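Long-range contacts in DNA polymerase (Bacillus phage phi29, PDB 2PYL), which replicates viral DNA by protein-primed, highly processive strand displacement, and in its natural form also proofreads with a 3'-5' exonuclease: residues 125-130 with 379-384; 246-251 with 458-463; 302-307 with 314-319. The protein carries 2 engineered substitutions. One frame throughout, in Å; residues are numbered along the deposited sequence.

Overall arrangement
From the N terminus, the chain first leaves residues 125-130 in the exonuclease region, in a loop after strand 114-121. It then forms strand 245-250 of the palm, the loop holding both halves of contact 3, helix 376-393 of the fingers and palm strand 459-463. At contact 1 the fingers helix returns to the exonuclease loop, closing a loop of 248 residues; contact 2 pairs the two palm strands. These two cross. Contact 3 closes a short loop, six residues long between its segments, within the span of both, and reaches the DNA backbone. Contacts 1 and 2 touch the same TTP, through Lys383 and through Asp458 and the metal, their centres about 25 Å apart.

Contact 1: residues 125-130 with 379-384. With TTP (thymidine-5'-triphosphate), chain F.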
loop_
_atom_site.group_PDB
_atom_site.type_symbol
_atom_site.label_atom_id
_atom_site.label_comp_id
_atom_site.label_asym_id
_atom_site.label_seq_id
_atom_site.Cartn_x
_atom_site.Cartn_y
_atom_site.Cartn_z
ATOM N N LYS C 125 -4.317 9.871 5.531
ATOM C CA LYS C 125 -3.581 10.280 6.710
ATOM C C LYS C 125 -3.729 9.236 7.827
ATOM O O LYS C 125 -2.814 9.043 8.633
ATOM C CB LYS C 125 -4.169 11.608 7.172
ATOM C CG LYS C 125 -3.176 12.578 7.730
ATOM C CD LYS C 125 -2.548 13.441 6.641
ATOM C CE LYS C 125 -1.153 13.886 7.091
ATOM N NZ LYS C 125 -0.198 12.734 7.082
ATOM N N LEU C 126 -4.906 8.608 7.888
ATOM C CA LEU C 126 -5.268 7.639 8.927
ATOM C C LEU C 126 -5.999 6.444 8.304
ATOM O O LEU C 126 -7.217 6.362 8.386
ATOM C CB LEU C 126 -6.177 8.307 9.961
ATOM C CG LEU C 126 -5.601 9.473 10.781
ATOM C CD1 LEU C 126 -6.723 10.353 11.306
ATOM C CD2 LEU C 126 -4.713 8.937 11.912
ATOM N N PRO C 127 -5.261 5.529 7.654
ATOM C CA PRO C 127 -5.871 4.437 6.891
ATOM C C PRO C 127 -6.442 3.314 7.763
ATOM O O PRO C 127 -6.026 2.168 7.648
ATOM C CB PRO C 127 -4.704 3.921 6.027
ATOM C CG PRO C 127 -3.494 4.249 6.801
ATOM C CD PRO C 127 -3.788 5.506 7.564
ATOM N N PHE C 128 -7.410 3.670 8.607
ATOM C CA PHE C 128 -8.059 2.732 9.528
ATOM C C PHE C 128 -9.564 3.036 9.601
ATOM O O PHE C 128 -9.984 4.179 9.341
ATOM C CB PHE C 128 -7.459 2.836 10.950
ATOM C CG PHE C 128 -5.958 2.972 10.982
ATOM C CD1 PHE C 128 -5.362 4.210 11.200
ATOM C CD2 PHE C 128 -5.143 1.864 10.794
ATOM C CE1 PHE C 128 -3.981 4.343 11.215
ATOM C CE2 PHE C 128 -3.756 1.988 10.806
ATOM C CZ PHE C 128 -3.177 3.227 11.015
ATOM N N PRO C 129 -10.375 2.030 9.988
ATOM C CA PRO C 129 -11.762 2.292 10.371
ATOM C C PRO C 129 -11.861 3.330 11.499
ATOM O O PRO C 129 -10.973 3.390 12.367
ATOM C CB PRO C 129 -12.248 0.926 10.876
ATOM C CG PRO C 129 -11.394 -0.043 10.239
ATOM C CD PRO C 129 -10.051 0.601 10.113
ATOM N N VAL C 130 -12.939 4.112 11.488
ATOM C CA VAL C 130 -13.192 5.151 12.503
ATOM C C VAL C 130 -13.107 4.631 13.962
ATOM O O VAL C 130 -12.584 5.312 14.855
ATOM C CB VAL C 130 -14.598 5.812 12.280
ATOM C CG1 VAL C 130 -15.002 6.668 13.469
ATOM C CG2 VAL C 130 -14.609 6.643 11.016
ATOM N N LYS C 379 1.208 2.300 16.082
ATOM C CA LYS C 379 2.290 1.430 15.635
ATOM C C LYS C 379 2.282 1.258 14.107
ATOM O O LYS C 379 3.333 1.320 13.465
ATOM C CB LYS C 379 2.158 0.064 16.308
ATOM C CG LYS C 379 3.273 -0.914 16.022
ATOM C CD LYS C 379 2.867 -2.310 16.462
ATOM C CE LYS C 379 4.040 -3.097 17.022
ATOM N NZ LYS C 379 4.486 -2.603 18.370
ATOM N N GLN C 380 1.105 1.022 13.539
ATOM C CA GLN C 380 0.984 0.844 12.091
ATOM C C GLN C 380 1.372 2.118 11.318
ATOM O O GLN C 380 1.880 2.043 10.190
ATOM C CB GLN C 380 -0.424 0.401 11.712
ATOM C CG GLN C 380 -0.869 -0.918 12.344
ATOM C CD GLN C 380 0.099 -2.052 12.074
ATOM O OE1 GLN C 380 0.664 -2.626 13.002
ATOM N NE2 GLN C 380 0.318 -2.367 10.792
ATOM N N LEU C 381 1.162 3.274 11.938
ATOM C CA LEU C 381 1.536 4.555 11.346
ATOM C C LEU C 381 3.047 4.740 11.315
ATOM O O LEU C 381 3.570 5.286 10.354
ATOM C CB LEU C 381 0.892 5.718 12.114
ATOM C CG LEU C 381 -0.592 6.001 11.866
ATOM C CD1 LEU C 381 -1.106 7.032 12.875
ATOM C CD2 LEU C 381 -0.826 6.484 10.427
ATOM N N ALA C 382 3.736 4.318 12.374
ATOM C CA ALA C 382 5.203 4.354 12.423
ATOM C C ALA C 382 5.793 3.371 11.399
ATOM O O ALA C 382 6.730 3.682 10.675
ATOM C CB ALA C 382 5.703 4.030 13.825
ATOM N N LYS C 383 5.204 2.194 11.337
ATOM C CA LYS C 383 5.512 1.226 10.310
ATOM C C LYS C 383 5.366 1.869 8.895
ATOM O O LYS C 383 6.229 1.685 8.030
ATOM C CB LYS C 383 4.595 0.008 10.530
ATOM C CG LYS C 383 4.645 -1.084 9.499
ATOM C CD LYS C 383 3.612 -2.176 9.809
ATOM C CE LYS C 383 3.294 -3.024 8.561
ATOM N NZ LYS C 383 2.273 -4.124 8.776
ATOM N N LEU C 384 4.297 2.642 8.684
ATOM C CA LEU C 384 4.020 3.277 7.385
ATOM C C LEU C 384 5.020 4.386 7.048
ATOM O O LEU C 384 5.403 4.559 5.895
ATOM C CB LEU C 384 2.570 3.803 7.310
ATOM C CG LEU C 384 2.078 4.416 5.984
ATOM C CD1 LEU C 384 2.076 3.420 4.794
ATOM C CD2 LEU C 384 0.661 5.023 6.175
HETATM P PA TTP F . 5.463 -6.434 6.497
HETATM O O1A TTP F . 5.988 -7.748 7.029
HETATM O O2A TTP F . 4.055 -6.583 5.993
HETATM O O3A TTP F . 5.472 -5.286 7.601
HETATM P PB TTP F . 6.725 -4.910 8.529
HETATM O O1B TTP F . 7.309 -3.593 8.110
HETATM O O2B TTP F . 7.729 -6.045 8.700
HETATM O O3B TTP F . 5.949 -4.679 9.921
HETATM P PG TTP F . 5.229 -5.873 10.744
HETATM O O1G TTP F . 5.895 -7.188 10.455
HETATM O O2G TTP F . 3.777 -5.979 10.374
HETATM O O3G TTP F . 5.385 -5.470 12.187
HETATM O "O5'" TTP F . 6.415 -5.849 5.364
HETATM C "C5'" TTP F . 7.397 -6.573 4.661
HETATM C "C4'" TTP F . 8.002 -5.621 3.632
HETATM O "O4'" TTP F . 7.071 -5.327 2.577
HETATM C "C3'" TTP F . 8.388 -4.281 4.218
HETATM O "O3'" TTP F . 9.690 -4.289 4.788
HETATM C "C2'" TTP F . 8.281 -3.363 3.032
HETATM C "C1'" TTP F . 7.173 -3.962 2.184
HETATM N N1 TTP F . 5.946 -3.226 2.482
HETATM C C2 TTP F . 5.746 -1.964 1.902
HETATM O O2 TTP F . 6.596 -1.514 1.114
HETATM N N3 TTP F . 4.633 -1.264 2.174
HETATM C C4 TTP F . 3.699 -1.723 3.013
HETATM O O4 TTP F . 2.687 -1.048 3.268
HETATM C C5 TTP F . 3.894 -3.038 3.656
HETATM C C5M TTP F . 2.880 -3.618 4.611
HETATM C C6 TTP F . 5.043 -3.730 3.351
#
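The ring of Phe128 presents its edge to the helix. Its CE1 lies 3.8 Å from CG of Leu381, which sits in the ring plane, and its CE2 is 3.8 Å from CB of Gln380, so one rim spans two neighbouring helix positions. Leu381 reaches into the loop: its CD2 comes 3.7 Å from O of Lys125, and its CD1 lies 4.2 Å from CD2 of Leu126. Farther along the helix, CG of Pro127 meets CD2 of Leu384 at 4.3 Å. No hydrogen bond crosses, so the two parts are joined by apolar contact.

Pro127 is the centre of an inverse gamma turn, closed by Phe128 N to Leu126 O at 2.7 Å; the bend turns Pro127 and Phe128 toward the helix. That helix, 376-393, belongs to the fingers and carries the Kx3NSxYG motif of family B polymerases, beginning at Lys383. With CG anti to the backbone N (chi1 174°) and the rest of the chain extended, Lys383 carries NZ to O2G of TTP, a 2.9 Å hydrogen bond. Leu384 touches both Pro127 and an adenine base of the bound DNA, and probably positions the templating nucleotide. Behind the loop, Leu126 and Phe128 rest on Ile133 of helix 130-137, and Phe128 O accepts a hydrogen bond from His61, a residue that interacts with the primer terminal protein.

Contact 2: residues 246-251 with 458-463. With MG (magnesium ion), chain E; TTP (thymidine-5'-triphosphate), chain F.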
loop_
_atom_site.group_PDB
_atom_site.type_symbol
_atom_site.label_atom_id
_atom_site.label_comp_id
_atom_site.label_asym_id
_atom_site.label_seq_id
_atom_site.Cartn_x
_atom_site.Cartn_y
_atom_site.Cartn_z
ATOM N N MET C 246 7.221 -24.038 10.228
ATOM C CA MET C 246 7.537 -22.782 10.882
ATOM C C MET C 246 7.735 -21.655 9.862
ATOM O O MET C 246 8.092 -21.891 8.698
ATOM C CB MET C 246 8.789 -22.940 11.758
ATOM C CG MET C 246 10.091 -23.321 11.007
ATOM S SD MET C 246 11.371 -24.106 12.042
ATOM C CE MET C 246 11.420 -22.996 13.446
ATOM N N VAL C 247 7.510 -20.433 10.334
ATOM C CA VAL C 247 7.647 -19.225 9.533
ATOM C C VAL C 247 8.699 -18.324 10.151
ATOM O O VAL C 247 8.683 -18.058 11.359
ATOM C CB VAL C 247 6.312 -18.446 9.425
ATOM C CG1 VAL C 247 6.474 -17.223 8.491
ATOM C CG2 VAL C 247 5.204 -19.389 8.942
ATOM N N PHE C 248 9.632 -17.895 9.310
ATOM C CA PHE C 248 10.620 -16.906 9.681
ATOM C C PHE C 248 10.288 -15.618 8.956
ATOM O O PHE C 248 9.975 -15.635 7.768
ATOM C CB PHE C 248 12.029 -17.359 9.324
ATOM C CG PHE C 248 12.551 -18.471 10.197
ATOM C CD1 PHE C 248 12.303 -19.801 9.876
ATOM C CD2 PHE C 248 13.292 -18.190 11.335
ATOM C CE1 PHE C 248 12.780 -20.827 10.678
ATOM C CE2 PHE C 248 13.773 -19.220 12.139
ATOM C CZ PHE C 248 13.510 -20.539 11.803
ATOM N N ASP C 249 10.371 -14.509 9.674
ATOM C CA ASP C 249 9.962 -13.205 9.162
ATOM C C ASP C 249 11.042 -12.180 9.453
ATOM O O ASP C 249 11.387 -11.979 10.612
ATOM C CB ASP C 249 8.676 -12.757 9.875
ATOM C CG ASP C 249 7.681 -12.122 8.942
ATOM O OD1 ASP C 249 7.275 -12.831 8.008
ATOM O OD2 ASP C 249 7.274 -10.951 9.135
ATOM N N VAL C 250 11.552 -11.512 8.421
ATOM C CA VAL C 250 12.560 -10.473 8.642
ATOM C C VAL C 250 11.984 -9.280 9.418
ATOM O O VAL C 250 10.856 -8.847 9.174
ATOM C CB VAL C 250 13.223 -9.983 7.340
ATOM C CG1 VAL C 250 14.314 -8.961 7.660
ATOM C CG2 VAL C 250 13.840 -11.140 6.570
ATOM N N ASN C 251 12.757 -8.773 10.374
ATOM C CA ASN C 251 12.363 -7.597 11.139
ATOM C C ASN C 251 12.582 -6.375 10.256
ATOM O O ASN C 251 13.720 -5.938 10.061
ATOM C CB ASN C 251 13.156 -7.494 12.454
ATOM C CG ASN C 251 13.020 -8.746 13.331
ATOM O OD1 ASN C 251 11.921 -9.233 13.571
ATOM N ND2 ASN C 251 14.150 -9.276 13.791
ATOM N N ASP C 458 9.575 -11.191 2.594
ATOM C CA ASP C 458 10.385 -11.005 3.811
ATOM C C ASP C 458 10.341 -12.232 4.721
ATOM O O ASP C 458 10.697 -12.160 5.899
ATOM C CB ASP C 458 9.921 -9.767 4.587
ATOM C CG ASP C 458 8.570 -9.953 5.241
ATOM O OD1 ASP C 458 8.331 -9.292 6.282
ATOM O OD2 ASP C 458 7.744 -10.754 4.746
ATOM N N SER C 459 9.956 -13.364 4.152
ATOM C CA SER C 459 9.581 -14.501 4.966
ATOM C C SER C 459 9.863 -15.820 4.282
ATOM O O SER C 459 9.760 -15.932 3.068
ATOM C CB SER C 459 8.099 -14.400 5.317
ATOM O OG SER C 459 7.320 -14.372 4.145
ATOM N N ILE C 460 10.222 -16.816 5.084
ATOM C CA ILE C 460 10.407 -18.181 4.601
ATOM C C ILE C 460 9.562 -19.139 5.455
ATOM O O ILE C 460 9.520 -19.027 6.687
ATOM C CB ILE C 460 11.909 -18.606 4.529
ATOM C CG1 ILE C 460 12.613 -18.433 5.856
ATOM C CG2 ILE C 460 12.655 -17.794 3.475
ATOM C CD1 ILE C 460 14.045 -18.970 5.864
ATOM N N HIS C 461 8.833 -20.020 4.773
ATOM C CA HIS C 461 8.016 -21.051 5.399
ATOM C C HIS C 461 8.707 -22.399 5.222
ATOM O O HIS C 461 9.007 -22.802 4.106
ATOM C CB HIS C 461 6.620 -21.096 4.770
ATOM C CG HIS C 461 5.869 -19.800 4.860
ATOM N ND1 HIS C 461 4.528 -19.736 5.164
ATOM C CD2 HIS C 461 6.278 -18.518 4.702
ATOM C CE1 HIS C 461 4.144 -18.475 5.182
ATOM N NE2 HIS C 461 5.186 -17.716 4.905
ATOM N N LEU C 462 8.969 -23.080 6.337
ATOM C CA LEU C 462 9.735 -24.339 6.352
ATOM C C LEU C 462 8.946 -25.506 6.939
ATOM O O LEU C 462 8.063 -25.309 7.764
ATOM C CB LEU C 462 11.017 -24.166 7.177
ATOM C CG LEU C 462 12.024 -23.096 6.782
ATOM C CD1 LEU C 462 13.233 -23.234 7.660
ATOM C CD2 LEU C 462 12.411 -23.180 5.308
ATOM N N THR C 463 9.275 -26.719 6.504
ATOM C CA THR C 463 8.788 -27.934 7.148
ATOM C C THR C 463 9.564 -28.150 8.447
ATOM O O THR C 463 10.704 -27.691 8.583
ATOM C CB THR C 463 8.956 -29.180 6.249
ATOM O OG1 THR C 463 10.307 -29.245 5.765
ATOM C CG2 THR C 463 7.981 -29.157 5.072
HETATM MG MG MG E . 6.180 -9.892 7.432
HETATM P PA TTP F . 5.463 -6.434 6.497
HETATM O O1A TTP F . 5.988 -7.748 7.029
HETATM O O2A TTP F . 4.055 -6.583 5.993
HETATM O O3A TTP F . 5.472 -5.286 7.601
HETATM P PB TTP F . 6.725 -4.910 8.529
HETATM O O1B TTP F . 7.309 -3.593 8.110
HETATM O O2B TTP F . 7.729 -6.045 8.700
HETATM O O3B TTP F . 5.949 -4.679 9.921
HETATM P PG TTP F . 5.229 -5.873 10.744
HETATM O O1G TTP F . 5.895 -7.188 10.455
HETATM O O2G TTP F . 3.777 -5.979 10.374
HETATM O O3G TTP F . 5.385 -5.470 12.187
HETATM O "O5'" TTP F . 6.415 -5.849 5.364
HETATM C "C5'" TTP F . 7.397 -6.573 4.661
HETATM C "C4'" TTP F . 8.002 -5.621 3.632
HETATM O "O4'" TTP F . 7.071 -5.327 2.577
HETATM C "C3'" TTP F . 8.388 -4.281 4.218
HETATM O "O3'" TTP F . 9.690 -4.289 4.788
HETATM C "C2'" TTP F . 8.281 -3.363 3.032
HETATM C "C1'" TTP F . 7.173 -3.962 2.184
HETATM N N1 TTP F . 5.946 -3.226 2.482
HETATM C C2 TTP F . 5.746 -1.964 1.902
HETATM O O2 TTP F . 6.596 -1.514 1.114
HETATM N N3 TTP F . 4.633 -1.264 2.174
HETATM C C4 TTP F . 3.699 -1.723 3.013
HETATM O O4 TTP F . 2.687 -1.048 3.268
HETATM C C5 TTP F . 3.894 -3.038 3.656
HETATM C C5M TTP F . 2.880 -3.618 4.611
HETATM C C6 TTP F . 5.043 -3.730 3.351
HETATM O O HOH W 1 5.080 -9.274 9.257
#
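Phe248 and Ile460 form a hydrogen-bonded pair at the middle of an antiparallel ladder in the palm sheet, the catalytic core of family B polymerases. The first strand carries the opening aspartate of motif A, Asp249, and the second follows the YCDTD motif, so the pairing sets Asp249 beside Asp458 at one end. Five backbone bonds tie the strands, among them Phe248 N to Ile460 O (2.9 Å, 174° at the hydrogen) and Val250 N to Asp458 O (2.7 Å).

One face is tightly packed and apolar. CB of Phe248 packs 3.7 Å from CG1 of Ile460, CE1 of the same ring meets CD1 of Leu462, and Met246 CG adjoins Leu462 CB. On the other face, Val247 and His461 run side by side. Val247 CG2, anti to its own carbonyl carbon and beside the backbone N, lies over the imidazole, 4.0 Å from the ring centroid, in a CH-pi contact; His461 ND1 is held from outside by Tyr494 OH.

Toward the catalytic end apolar packing gives way to carboxylates, metal and water. One magnesium ion is bound by Asp249 OD2 at 2.3 Å, Asp458 OD1 at 2.5 Å, TTP O1A at 2.2 Å and a water that also donates to the gamma-phosphate, and a second lies close to Asp458. Ser459 OG, bonded to Asp456 O, ties down the turn between motif and strand. The two carboxylates share the metal rather than a hydrogen bond, with their planes 73° apart and Asp249 OD2 lying 3.5 Å from Asp458 OD1.

Contact 3: residues 302-307 with 314-319; sequences IQIKRS and EYLKSS. With nucleotides of chain B.
Leu316 N donates to Ile302 O across the two segments (2.8 Å, 148° at the hydrogen), the one direct backbone bond joining two irregular lengths of chain in TPR1, the insertion between palm and fingers particular to protein-primed polymerases. Beside it, where Ile304 N faces Glu314 O, a water intervenes: it accepts from Ile304 N at 3.0 Å and lies 2.7 Å from Glu314 O, to which it can donate.

The side chains sort to two sides. On one, CD1 of Leu316 meets CD1 of Ile304 at 3.8 Å, the two chains crossing at about a right angle, and touches Ile302 CG2 more distantly. Phe292 of strand 283-294 backs Ile302 and Leu316, and the hydroxyl of Tyr340 binds both Ile302 N and Leu316 O, bracing the two segments from outside. On the other side, Gln303 lies over a face of the Tyr315 ring: its CB is 4.1 Å from the ring centroid in a CH-pi contact, and its amide is inclined 32° to the ring. Ile302 N sits in the ring plane at the edge, and Phe230 adds an edge-to-face partner for the tyrosine.

This second side looks onto the DNA. The chain of Lys305 bends at its end (chi4 -58°), where NZ donates a 2.7 Å hydrogen bond to OP2 of DA7 of chain B, while its CE lies 3.6 Å from OP2 of DT6 of chain B. Gly312 O, between the segments, accepts from the same ammonium. Because the lysine grips a phosphate, its hold on the strand probably depends little on base sequence.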
loop_
_atom_site.group_PDB
_atom_site.type_symbol
_atom_site.label_atom_id
_atom_site.label_comp_id
_atom_site.label_asym_id
_atom_site.label_seq_id
_atom_site.Cartn_x
_atom_site.Cartn_y
_atom_site.Cartn_z
ATOM N N ILE C 302 14.000 -16.101 -11.631
ATOM C CA ILE C 302 13.684 -15.250 -12.793
ATOM C C ILE C 302 12.198 -15.264 -13.091
ATOM O O ILE C 302 11.606 -16.314 -13.323
ATOM C CB ILE C 302 14.451 -15.626 -14.068
ATOM C CG1 ILE C 302 15.950 -15.379 -13.867
ATOM C CG2 ILE C 302 13.955 -14.784 -15.256
ATOM C CD1 ILE C 302 16.795 -15.868 -14.996
ATOM N N GLN C 303 11.624 -14.065 -13.084
ATOM C CA GLN C 303 10.252 -13.834 -13.454
ATOM C C GLN C 303 10.277 -12.822 -14.621
ATOM O O GLN C 303 10.888 -11.757 -14.521
ATOM C CB GLN C 303 9.531 -13.299 -12.212
ATOM C CG GLN C 303 8.161 -12.778 -12.393
ATOM C CD GLN C 303 7.421 -12.654 -11.072
ATOM O OE1 GLN C 303 6.932 -13.646 -10.536
ATOM N NE2 GLN C 303 7.324 -11.433 -10.552
ATOM N N ILE C 304 9.647 -13.174 -15.736
ATOM C CA ILE C 304 9.552 -12.256 -16.880
ATOM C C ILE C 304 8.093 -11.873 -17.147
ATOM O O ILE C 304 7.240 -12.725 -17.439
ATOM C CB ILE C 304 10.216 -12.826 -18.165
ATOM C CG1 ILE C 304 11.714 -13.074 -17.918
ATOM C CG2 ILE C 304 10.000 -11.866 -19.347
ATOM C CD1 ILE C 304 12.410 -13.838 -19.029
ATOM N N LYS C 305 7.838 -10.571 -17.044
ATOM C CA LYS C 305 6.511 -10.004 -17.176
ATOM C C LYS C 305 6.300 -9.336 -18.535
ATOM O O LYS C 305 7.249 -8.928 -19.202
ATOM C CB LYS C 305 6.275 -8.985 -16.065
ATOM C CG LYS C 305 6.261 -9.589 -14.674
ATOM C CD LYS C 305 5.665 -8.622 -13.655
ATOM C CE LYS C 305 5.599 -9.241 -12.280
ATOM N NZ LYS C 305 4.799 -10.507 -12.257
ATOM N N ARG C 306 5.033 -9.237 -18.915
ATOM C CA ARG C 306 4.596 -8.597 -20.164
ATOM C C ARG C 306 5.196 -9.279 -21.399
ATOM O O ARG C 306 5.615 -8.621 -22.352
ATOM C CB ARG C 306 4.877 -7.087 -20.129
ATOM C CG ARG C 306 3.999 -6.342 -19.109
ATOM C CD ARG C 306 4.471 -4.898 -18.870
ATOM N N SER C 307 5.198 -10.609 -21.368
ATOM C CA SER C 307 5.771 -11.435 -22.433
ATOM C C SER C 307 4.746 -12.469 -22.876
ATOM O O SER C 307 4.037 -13.035 -22.041
ATOM C CB SER C 307 7.044 -12.129 -21.928
ATOM O OG SER C 307 7.630 -12.935 -22.928
ATOM N N GLU C 314 5.037 -16.637 -12.972
ATOM C CA GLU C 314 5.807 -17.886 -12.879
ATOM C C GLU C 314 7.327 -17.692 -12.861
ATOM O O GLU C 314 7.890 -17.031 -13.733
ATOM C CB GLU C 314 5.411 -18.843 -14.011
ATOM C CG GLU C 314 4.055 -19.526 -13.781
ATOM C CD GLU C 314 3.767 -20.659 -14.773
ATOM O OE1 GLU C 314 4.643 -20.977 -15.618
ATOM O OE2 GLU C 314 2.655 -21.244 -14.690
ATOM N N TYR C 315 7.983 -18.280 -11.860
ATOM C CA TYR C 315 9.454 -18.290 -11.793
ATOM C C TYR C 315 9.985 -19.383 -12.711
ATOM O O TYR C 315 9.495 -20.511 -12.699
ATOM C CB TYR C 315 9.953 -18.430 -10.345
ATOM C CG TYR C 315 9.806 -17.127 -9.605
ATOM C CD1 TYR C 315 8.660 -16.838 -8.871
ATOM C CD2 TYR C 315 10.772 -16.140 -9.729
ATOM C CE1 TYR C 315 8.517 -15.618 -8.242
ATOM C CE2 TYR C 315 10.644 -14.935 -9.114
ATOM C CZ TYR C 315 9.519 -14.672 -8.369
ATOM O OH TYR C 315 9.414 -13.458 -7.769
ATOM N N LEU C 316 10.967 -19.016 -13.529
ATOM C CA LEU C 316 11.302 -19.767 -14.739
ATOM C C LEU C 316 12.509 -20.660 -14.556
ATOM O O LEU C 316 13.583 -20.217 -14.124
ATOM C CB LEU C 316 11.572 -18.797 -15.896
ATOM C CG LEU C 316 10.400 -17.937 -16.372
ATOM C CD1 LEU C 316 10.875 -16.897 -17.404
ATOM C CD2 LEU C 316 9.267 -18.801 -16.923
ATOM N N LYS C 317 12.325 -21.926 -14.896
ATOM C CA LYS C 317 13.424 -22.891 -14.910
ATOM C C LYS C 317 14.246 -22.763 -16.190
ATOM O O LYS C 317 15.409 -23.157 -16.225
ATOM C CB LYS C 317 12.878 -24.302 -14.747
ATOM C CG LYS C 317 12.197 -24.487 -13.383
ATOM C CD LYS C 317 11.979 -25.954 -13.006
ATOM C CE LYS C 317 11.793 -26.110 -11.496
ATOM N NZ LYS C 317 12.362 -27.404 -11.001
ATOM N N SER C 318 13.633 -22.185 -17.223
ATOM C CA SER C 318 14.243 -22.063 -18.536
ATOM C C SER C 318 13.658 -20.902 -19.337
ATOM O O SER C 318 12.483 -20.576 -19.175
ATOM C CB SER C 318 14.029 -23.351 -19.320
ATOM O OG SER C 318 14.474 -23.185 -20.643
ATOM N N SER C 319 14.476 -20.307 -20.215
ATOM C CA SER C 319 14.015 -19.276 -21.144
ATOM C C SER C 319 13.191 -19.860 -22.297
ATOM O O SER C 319 12.621 -19.120 -23.103
ATOM C CB SER C 319 15.185 -18.419 -21.670
ATOM O OG SER C 319 16.272 -19.205 -22.106
ATOM P P DA B 7 3.860 -12.313 -8.798
ATOM O OP1 DA B 7 4.746 -13.470 -8.574
ATOM O OP2 DA B 7 3.683 -11.779 -10.162
ATOM O "O5'" DA B 7 2.397 -12.636 -8.278
ATOM C "C5'" DA B 7 2.108 -13.167 -7.011
ATOM C "C4'" DA B 7 0.597 -13.187 -6.855
ATOM O "O4'" DA B 7 0.156 -11.834 -6.598
ATOM C "C3'" DA B 7 -0.179 -13.667 -8.092
ATOM O "O3'" DA B 7 -0.905 -14.858 -7.793
ATOM C "C2'" DA B 7 -1.072 -12.493 -8.456
ATOM C "C1'" DA B 7 -1.125 -11.712 -7.159
ATOM N N9 DA B 7 -1.440 -10.307 -7.366
ATOM C C8 DA B 7 -0.827 -9.459 -8.247
ATOM N N7 DA B 7 -1.325 -8.250 -8.252
ATOM C C5 DA B 7 -2.326 -8.299 -7.287
ATOM C C6 DA B 7 -3.234 -7.327 -6.807
ATOM N N6 DA B 7 -3.260 -6.074 -7.248
ATOM N N1 DA B 7 -4.123 -7.707 -5.869
ATOM C C2 DA B 7 -4.113 -8.982 -5.414
ATOM N N3 DA B 7 -3.300 -9.985 -5.778
ATOM C C4 DA B 7 -2.422 -9.573 -6.730
ATOM P P DT B 6 6.839 -6.542 -9.693
ATOM O OP1 DT B 6 8.145 -7.238 -9.847
ATOM O OP2 DT B 6 6.168 -5.976 -10.892
ATOM O "O5'" DT B 6 5.816 -7.514 -8.975
ATOM C "C5'" DT B 6 6.166 -8.160 -7.775
ATOM C "C4'" DT B 6 5.002 -8.947 -7.233
ATOM O "O4'" DT B 6 4.056 -8.047 -6.662
ATOM C "C3'" DT B 6 4.227 -9.771 -8.247
ATOM O "O3'" DT B 6 4.348 -11.145 -7.865
ATOM C "C2'" DT B 6 2.783 -9.259 -8.161
ATOM C "C1'" DT B 6 2.759 -8.579 -6.810
ATOM N N1 DT B 6 1.808 -7.440 -6.629
ATOM C C2 DT B 6 0.847 -7.512 -5.638
ATOM O O2 DT B 6 0.686 -8.463 -4.903
ATOM N N3 DT B 6 0.052 -6.405 -5.533
ATOM C C4 DT B 6 0.079 -5.260 -6.282
ATOM O O4 DT B 6 -0.717 -4.352 -6.066
ATOM C C5 DT B 6 1.088 -5.236 -7.310
ATOM C C7 DT B 6 1.220 -4.026 -8.192
ATOM C C6 DT B 6 1.893 -6.310 -7.436
HETATM O O HOH W 2 7.732 -15.502 -15.976
#